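Local coordinates for penicillin binding protein transpeptidase domain protein (Escherichia coli, PDB 4BJQ) that belongs to the penicillin-binding proteins, a bacterial family named for binding penicillin, and is seen here as a small alpha/beta fragment that pairs with a second copy of itself, at residues A[25-30]-A[60-64]. Coordinates in Å, arbitrary orientation, origin at the centre of the assembly. Residues are numbered along the deposited sequence.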
loop_
_atom_site.group_PDB
_atom_site.type_symbol
_atom_site.label_atom_id
_atom_site.label_comp_id
_atom_site.label_asym_id
_atom_site.label_seq_id
_atom_site.Cartn_x
_atom_site.Cartn_y
_atom_site.Cartn_z
ATOM N N ALA A 25 -11.112 5.974 0.807
ATOM C CA ALA A 25 -12.466 5.540 0.490
ATOM C C ALA A 25 -13.081 4.645 1.586
ATOM O O ALA A 25 -14.277 4.759 1.858
ATOM C CB ALA A 25 -12.519 4.867 -0.881
ATOM N N LEU A 26 -12.271 3.767 2.204
ATOM C CA LEU A 26 -12.748 2.935 3.311
ATOM C C LEU A 26 -13.144 3.834 4.489
ATOM O O LEU A 26 -14.236 3.695 5.041
ATOM C CB LEU A 26 -11.699 1.885 3.750
ATOM C CG LEU A 26 -11.983 0.996 4.986
ATOM C CD1 LEU A 26 -13.241 0.173 4.820
ATOM C CD2 LEU A 26 -10.809 0.062 5.339
ATOM N N ALA A 27 -12.250 4.745 4.858
ATOM C CA ALA A 27 -12.477 5.642 5.982
ATOM C C ALA A 27 -13.759 6.472 5.815
ATOM O O ALA A 27 -14.574 6.514 6.738
ATOM C CB ALA A 27 -11.263 6.535 6.202
ATOM N N ASN A 28 -13.920 7.116 4.651
ATOM C CA ASN A 28 -15.118 7.886 4.305
ATOM C C ASN A 28 -16.403 7.054 4.387
ATOM O O ASN A 28 -17.388 7.482 4.986
ATOM C CB ASN A 28 -15.019 8.459 2.881
ATOM C CG ASN A 28 -13.862 9.427 2.691
ATOM O OD1 ASN A 28 -13.279 9.946 3.655
ATOM N ND2 ASN A 28 -13.535 9.695 1.429
ATOM N N ALA A 29 -16.385 5.869 3.780
ATOM C CA ALA A 29 -17.533 4.961 3.805
ATOM C C ALA A 29 -17.946 4.566 5.222
ATOM O O ALA A 29 -19.137 4.437 5.520
ATOM C CB ALA A 29 -17.257 3.727 2.970
ATOM N N LEU A 30 -16.972 4.375 6.100
ATOM C CA LEU A 30 -17.272 3.983 7.477
ATOM C C LEU A 30 -17.497 5.198 8.401
ATOM O O LEU A 30 -17.938 5.046 9.549
ATOM C CB LEU A 30 -16.177 3.059 8.016
ATOM C CG LEU A 30 -16.097 1.643 7.435
ATOM C CD1 LEU A 30 -14.857 0.889 7.950
ATOM C CD2 LEU A 30 -17.383 0.839 7.736
ATOM N N MET A 60 -22.866 -1.523 1.668
ATOM C CA MET A 60 -21.593 -1.040 2.196
ATOM C C MET A 60 -20.481 -2.113 2.216
ATOM O O MET A 60 -19.330 -1.804 1.918
ATOM C CB MET A 60 -21.780 -0.452 3.596
ATOM C CG MET A 60 -20.520 0.207 4.129
ATOM S SD MET A 60 -20.786 1.168 5.627
ATOM C CE MET A 60 -21.611 2.604 4.958
ATOM N N ALA A 61 -20.821 -3.351 2.565
ATOM C CA ALA A 61 -19.819 -4.431 2.669
ATOM C C ALA A 61 -19.219 -4.870 1.321
ATOM O O ALA A 61 -18.002 -5.069 1.214
ATOM C CB ALA A 61 -20.392 -5.646 3.434
ATOM N N ASP A 62 -20.074 -5.029 0.308
ATOM C CA ASP A 62 -19.620 -5.296 -1.056
ATOM C C ASP A 62 -18.721 -4.168 -1.559
ATOM O O ASP A 62 -17.672 -4.427 -2.120
ATOM C CB ASP A 62 -20.801 -5.450 -2.021
ATOM C CG ASP A 62 -21.674 -6.652 -1.713
ATOM O OD1 ASP A 62 -21.487 -7.303 -0.667
ATOM O OD2 ASP A 62 -22.579 -6.944 -2.529
ATOM N N TYR A 63 -19.145 -2.918 -1.353
ATOM C CA TYR A 63 -18.338 -1.743 -1.729
ATOM C C TYR A 63 -16.925 -1.838 -1.129
ATOM O O TYR A 63 -15.930 -1.631 -1.832
ATOM C CB TYR A 63 -19.026 -0.437 -1.290
ATOM C CG TYR A 63 -18.195 0.815 -1.516
ATOM C CD1 TYR A 63 -18.197 1.461 -2.751
ATOM C CD2 TYR A 63 -17.402 1.352 -0.494
ATOM C CE1 TYR A 63 -17.440 2.609 -2.970
ATOM C CE2 TYR A 63 -16.637 2.500 -0.704
ATOM C CZ TYR A 63 -16.663 3.121 -1.947
ATOM O OH TYR A 63 -15.914 4.255 -2.177
ATOM N N ILE A 64 -16.853 -2.166 0.157
ATOM C CA ILE A 64 -15.575 -2.298 0.863
ATOM C C ILE A 64 -14.748 -3.464 0.327
ATOM O O ILE A 64 -13.549 -3.324 0.122
ATOM C CB ILE A 64 -15.783 -2.377 2.390
ATOM C CG1 ILE A 64 -16.143 -0.984 2.915
ATOM C CG2 ILE A 64 -14.523 -2.913 3.111
ATOM C CD1 ILE A 64 -16.920 -0.992 4.180
HETATM O O HOH W 1 -15.970 5.750 0.008
#
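Ala29, Ile64 and Tyr63 lose the most surface where segments 25-30 and 60-64, of helices 19-30 and 58-66, run almost antiparallel (172° between the segment axes, closest approach 10.9 Å). The long Tyr63 and Met60 side chains span this gap to the small alanines: CB of Ala29 lies 3.9 Å from CE2 of Tyr63, and O of Ala29 3.1 Å from CE of Met60, a short oxygen-to-methyl contact. On the buried side the ends of Leu26, Leu30 and Ile64, whose CA-to-CB bonds point sideways, come together, CG1 of Ile64 3.7 Å from CD1 of Leu26 and CD1 of Ile64 4.0 Å from CD2 of Leu30. In this antiparallel helix pair of a small alpha/beta fold, Leu26 and Ile64 reach Ile72 of strand 72-76, Leu30 touches Ala53 of strand 50-56, and Ile64 packs on Ile4 of the second subunit. No direct hydrogen bond joins the segments; one water bridges them, 2.7 Å from O of Ala25, to which it donates, and 2.6 Å from OH of exposed Tyr63.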